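Local coordinates for protein triosephosphate isomerase (Trichomonas vaginalis, PDB 4O4V) that probably catalyses the interconversion of D-glyceraldehyde 3-phosphate and dihydroxyacetone phosphate, working as a homodimer in glycolysis and gluconeogenesis, at residues E63-K68 and T90-S95; C126-S131 and I163-I168. One frame throughout, in Å; residues are numbered along the deposited sequence.

Interaction 1 (E63-K68 and T90-S95); sequences ENVFTK and TILGHS
V65 sets one methyl, CG1, against T90 and the other, CG2, against L92 where two neighbouring parallel strands of the TIM barrel come to their C-terminal ends. Strand 59-62 has just run out into the loop that carries E63-K68, while strand 89-92 is still finishing beside it; a backbone bond between I91 and A62 still ties the strands here. From here on the two segments are joined by packing and by water, with no direct hydrogen bond between them.

T90 can be followed outward from its CB, which points at the loop and lies 3.8 Å from V65 CG1. At the fork, OG1 stands anti to the backbone N (chi1 -170°), a setting that carries the hydroxyl toward its own strand's next carbonyl: T90 OG1 donates to I91 O at 3.0 Å, approaching from above the carbonyl plane. The same oxygen lies 3.4 Å from N64 N, at an angle too poor for a bond, and 3.5 Å from V65 CG1. The other branch, T90 CG2, grazes that same valine methyl at 4.0 Å. V65 thus straddles the strand end, its CG1 on T90 and its CG2 set against L92 CD2.

Beyond the threonine, the I91 carbonyl also takes a CA-H...O contact from N64. The polar ends of E63 and N64 find partners beyond the two segments: E63 OE1 bonds to G75 N of the second subunit, which brings the dimer interface up to this contact, and N64 OD1 meets K111 NZ. Two waters complete the join. One donates to E63 O and accepts from H94 N; the other accepts from G93 N at 3.0 Å and donates to N64 OD1 at 2.8 Å.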
# COMPACT_ATOMS: atom_id res chain seq x y z
N GLU A 63 2.46 -8.26 -2.52
CA GLU A 63 2.17 -7.78 -3.87
C GLU A 63 2.99 -6.54 -4.25
O GLU A 63 2.93 -6.08 -5.39
CB GLU A 63 0.68 -7.48 -4.06
CG GLU A 63 -0.20 -8.74 -4.05
CD GLU A 63 -1.67 -8.45 -4.26
OE1 GLU A 63 -2.02 -7.38 -4.77
OE2 GLU A 63 -2.50 -9.35 -3.90
N ASN A 64 3.73 -6.01 -3.29
CA ASN A 64 4.54 -4.81 -3.42
C ASN A 64 5.31 -4.63 -2.11
O ASN A 64 4.89 -5.17 -1.09
CB ASN A 64 3.66 -3.58 -3.67
CG ASN A 64 4.45 -2.32 -3.91
OD1 ASN A 64 5.45 -2.34 -4.59
ND2 ASN A 64 3.97 -1.21 -3.34
N VAL A 65 6.36 -3.82 -2.13
CA VAL A 65 7.04 -3.35 -0.92
C VAL A 65 7.59 -1.97 -1.21
O VAL A 65 7.75 -1.58 -2.38
CB VAL A 65 8.21 -4.26 -0.47
CG1 VAL A 65 7.77 -5.65 -0.18
CG2 VAL A 65 9.33 -4.30 -1.49
N PHE A 66 7.90 -1.20 -0.18
CA PHE A 66 8.55 0.09 -0.37
C PHE A 66 10.09 -0.07 -0.44
O PHE A 66 10.60 -1.17 -0.40
CB PHE A 66 8.08 1.05 0.75
CG PHE A 66 8.44 2.48 0.52
CD1 PHE A 66 8.02 3.18 -0.59
CD2 PHE A 66 9.23 3.16 1.45
CE1 PHE A 66 8.36 4.49 -0.78
CE2 PHE A 66 9.57 4.47 1.25
CZ PHE A 66 9.15 5.13 0.15
N THR A 67 10.81 1.04 -0.61
CA THR A 67 12.26 1.04 -0.82
C THR A 67 13.10 1.17 0.44
O THR A 67 14.32 1.08 0.38
CB THR A 67 12.64 2.22 -1.69
OG1 THR A 67 12.01 3.37 -1.13
CG2 THR A 67 12.20 2.02 -3.15
N LYS A 68 12.47 1.41 1.58
CA LYS A 68 13.17 1.70 2.83
C LYS A 68 12.72 0.76 3.94
O LYS A 68 11.63 0.19 3.84
CB LYS A 68 12.83 3.15 3.24
CG LYS A 68 13.21 4.21 2.21
CD LYS A 68 14.71 4.38 2.03
CE LYS A 68 15.00 5.55 1.10
NZ LYS A 68 16.45 5.79 0.90
N THR A 90 8.03 -11.17 -2.56
CA THR A 90 7.19 -10.07 -3.04
C THR A 90 7.17 -10.03 -4.55
O THR A 90 8.17 -10.34 -5.21
CB THR A 90 7.62 -8.69 -2.49
OG1 THR A 90 6.61 -7.71 -2.80
CG2 THR A 90 8.97 -8.26 -2.97
N ILE A 91 6.04 -9.60 -5.10
CA ILE A 91 5.96 -9.13 -6.49
C ILE A 91 6.49 -7.71 -6.56
O ILE A 91 6.27 -6.93 -5.63
CB ILE A 91 4.50 -9.20 -7.00
CG1 ILE A 91 3.95 -10.63 -6.89
CG2 ILE A 91 4.35 -8.68 -8.43
CD1 ILE A 91 2.47 -10.75 -7.17
N LEU A 92 7.16 -7.37 -7.66
CA LEU A 92 7.58 -6.00 -7.96
C LEU A 92 7.29 -5.67 -9.39
O LEU A 92 7.48 -6.51 -10.28
CB LEU A 92 9.10 -5.84 -7.72
CG LEU A 92 9.58 -5.94 -6.28
CD1 LEU A 92 11.10 -5.81 -6.24
CD2 LEU A 92 8.93 -4.87 -5.44
N GLY A 93 6.91 -4.43 -9.64
CA GLY A 93 6.80 -3.93 -11.00
C GLY A 93 5.64 -4.44 -11.81
O GLY A 93 5.63 -4.36 -13.04
N HIS A 94 4.61 -4.95 -11.15
CA HIS A 94 3.41 -5.39 -11.85
C HIS A 94 2.89 -4.25 -12.71
O HIS A 94 2.92 -3.07 -12.32
CB HIS A 94 2.35 -5.82 -10.84
CG HIS A 94 1.24 -6.57 -11.46
ND1 HIS A 94 0.18 -5.97 -12.10
CD2 HIS A 94 1.07 -7.90 -11.60
CE1 HIS A 94 -0.58 -6.91 -12.62
NE2 HIS A 94 -0.08 -8.09 -12.29
N SER A 95 2.39 -4.60 -13.89
CA SER A 95 1.85 -3.61 -14.81
C SER A 95 0.86 -2.64 -14.16
O SER A 95 0.82 -1.46 -14.53
CB SER A 95 1.19 -4.29 -16.01
OG SER A 95 0.07 -5.07 -15.66
O HOH W 1 4.13 -5.01 -8.00
O HOH W 2 5.86 -2.78 -7.37

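Interaction 2 (C126-S131 and I163-I168); sequences CGEHLS and IAYEPI
C126 pairs with Y165 in a parallel bridge between adjacent strands of the TIM barrel, and the two segments then run on together past the strand ends into the loops at the C-terminal mouth. C126 N donates to A164 O at 2.9 Å and C126 O accepts from E166 N at 2.8 Å, the usual parallel pattern, while the thiol lies near I163 CG2.

G127 comes next, with its CA 3.2 Å from E166 O in a CA-H...O contact. A side chain here would run into that carbonyl oxygen, and at its phi and psi a CB would also press on the preceding carbonyl oxygen, so glycine suits the site.

E128 starts out pointing away from the strand. A bend at chi2 (-75°) swings its carboxylate back to the edge of the Y165 ring, the two planes only 28° apart. Y165 OH donates to E128 OE1 at 2.6 Å, on the syn side and 17° out of the carboxylate plane. Both partners are held further: OE2 forms a salt bridge with R133, and the phenol oxygen is also bonded to W169 NE1. This buried charge is therefore shared between a phenol and a guanidinium, which would probably favour the ionised carboxylate.

H129, at the N-cap position of helix 130-134, lies alongside I168, its NE2 bonded to D99. The isoleucine meets the imidazole with both branches: CG2 reaches H129 CD2 at 3.5 Å, and CD1 sits over a face, 4.3 Å from the ring centroid and also against G127 O.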
# COMPACT_ATOMS: atom_id res chain seq x y z
N CYS A 126 7.72 -7.38 -16.11
CA CYS A 126 8.02 -6.51 -17.24
C CYS A 126 7.01 -6.80 -18.34
O CYS A 126 6.17 -7.72 -18.20
CB CYS A 126 9.43 -6.83 -17.74
SG CYS A 126 9.65 -8.47 -18.47
N GLY A 127 7.02 -5.99 -19.41
CA GLY A 127 6.16 -6.24 -20.56
C GLY A 127 5.82 -4.97 -21.29
O GLY A 127 5.74 -3.89 -20.70
N GLU A 128 5.61 -5.10 -22.61
CA GLU A 128 5.34 -3.96 -23.48
C GLU A 128 3.87 -3.72 -23.74
O GLU A 128 3.03 -4.61 -23.66
CB GLU A 128 6.10 -4.10 -24.80
CG GLU A 128 5.41 -4.85 -25.90
CD GLU A 128 5.35 -6.35 -25.77
OE1 GLU A 128 5.71 -6.92 -24.69
OE2 GLU A 128 4.93 -7.01 -26.75
N HIS A 129 3.58 -2.48 -24.10
CA HIS A 129 2.24 -2.01 -24.44
C HIS A 129 1.99 -2.14 -25.94
O HIS A 129 2.87 -2.48 -26.74
CB HIS A 129 2.09 -0.55 -24.04
CG HIS A 129 2.21 -0.33 -22.57
ND1 HIS A 129 3.42 -0.33 -21.90
CD2 HIS A 129 1.27 -0.13 -21.62
CE1 HIS A 129 3.20 -0.15 -20.60
NE2 HIS A 129 1.91 -0.02 -20.41
N LEU A 130 0.75 -1.86 -26.32
CA LEU A 130 0.31 -2.07 -27.67
C LEU A 130 1.11 -1.31 -28.71
O LEU A 130 1.42 -1.89 -29.76
CB LEU A 130 -1.18 -1.74 -27.80
CG LEU A 130 -1.80 -1.99 -29.17
CD1 LEU A 130 -1.68 -3.40 -29.53
CD2 LEU A 130 -3.27 -1.55 -29.15
N SER A 131 1.47 -0.05 -28.47
CA SER A 131 2.22 0.69 -29.48
C SER A 131 3.52 -0.00 -29.82
O SER A 131 3.87 -0.13 -30.98
CB SER A 131 2.53 2.13 -29.01
OG SER A 131 1.36 2.89 -28.91
N ILE A 163 11.40 -13.78 -13.03
CA ILE A 163 10.92 -12.69 -13.90
C ILE A 163 9.59 -13.10 -14.51
O ILE A 163 9.46 -14.23 -14.95
CB ILE A 163 11.95 -12.42 -15.02
CG1 ILE A 163 13.29 -11.98 -14.42
CG2 ILE A 163 11.41 -11.39 -16.00
CD1 ILE A 163 14.43 -11.93 -15.40
N ALA A 164 8.61 -12.21 -14.53
CA ALA A 164 7.33 -12.46 -15.17
C ALA A 164 7.13 -11.52 -16.35
O ALA A 164 7.29 -10.29 -16.21
CB ALA A 164 6.19 -12.31 -14.18
N TYR A 165 6.78 -12.07 -17.50
CA TYR A 165 6.44 -11.29 -18.68
C TYR A 165 4.92 -11.11 -18.79
O TYR A 165 4.16 -12.10 -18.87
CB TYR A 165 6.91 -12.02 -19.94
CG TYR A 165 6.41 -11.34 -21.20
CD1 TYR A 165 6.86 -10.08 -21.55
CD2 TYR A 165 5.41 -11.89 -21.98
CE1 TYR A 165 6.34 -9.41 -22.66
CE2 TYR A 165 4.90 -11.24 -23.08
CZ TYR A 165 5.36 -10.00 -23.43
OH TYR A 165 4.78 -9.36 -24.51
N GLU A 166 4.50 -9.86 -18.87
CA GLU A 166 3.08 -9.47 -18.98
C GLU A 166 2.86 -8.87 -20.36
O GLU A 166 3.41 -7.81 -20.67
CB GLU A 166 2.72 -8.42 -17.93
CG GLU A 166 2.87 -8.88 -16.51
CD GLU A 166 2.36 -7.78 -15.59
OE1 GLU A 166 1.09 -7.60 -15.48
OE2 GLU A 166 3.17 -6.95 -15.17
N PRO A 167 2.03 -9.51 -21.19
CA PRO A 167 1.71 -8.93 -22.49
C PRO A 167 0.67 -7.81 -22.31
O PRO A 167 -0.53 -8.03 -22.52
CB PRO A 167 1.17 -10.13 -23.25
CG PRO A 167 0.52 -10.97 -22.24
CD PRO A 167 1.42 -10.84 -21.00
N ILE A 168 1.11 -6.64 -21.93
CA ILE A 168 0.19 -5.56 -21.58
C ILE A 168 -0.62 -5.16 -22.81
O ILE A 168 -1.80 -4.77 -22.69
CB ILE A 168 0.95 -4.38 -20.95
CG1 ILE A 168 1.65 -4.80 -19.65
CG2 ILE A 168 -0.02 -3.19 -20.68
CD1 ILE A 168 2.63 -3.78 -19.11

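Following the chain, interaction 1 closes first, bringing the end of strand 89-92 back to the loop that leaves strand 59-62 and so closing off the segment containing helix 79-83. Only then does interaction 2 open, joining the end of strand 121-126 to that of strand 161-165 around helices 130-134 and 138-149. The two are in series, neither nesting nor crossing, yet strands 89-92 and 121-126 are neighbours in one sheet. Their centres lie about 16 Å apart, and they meet at the barrel mouth: S95 OG is 2.7 Å from E166 OE1, a probable hydrogen bond, and H94 packs on the same carboxylate. S95 CB also touches I168 CD1.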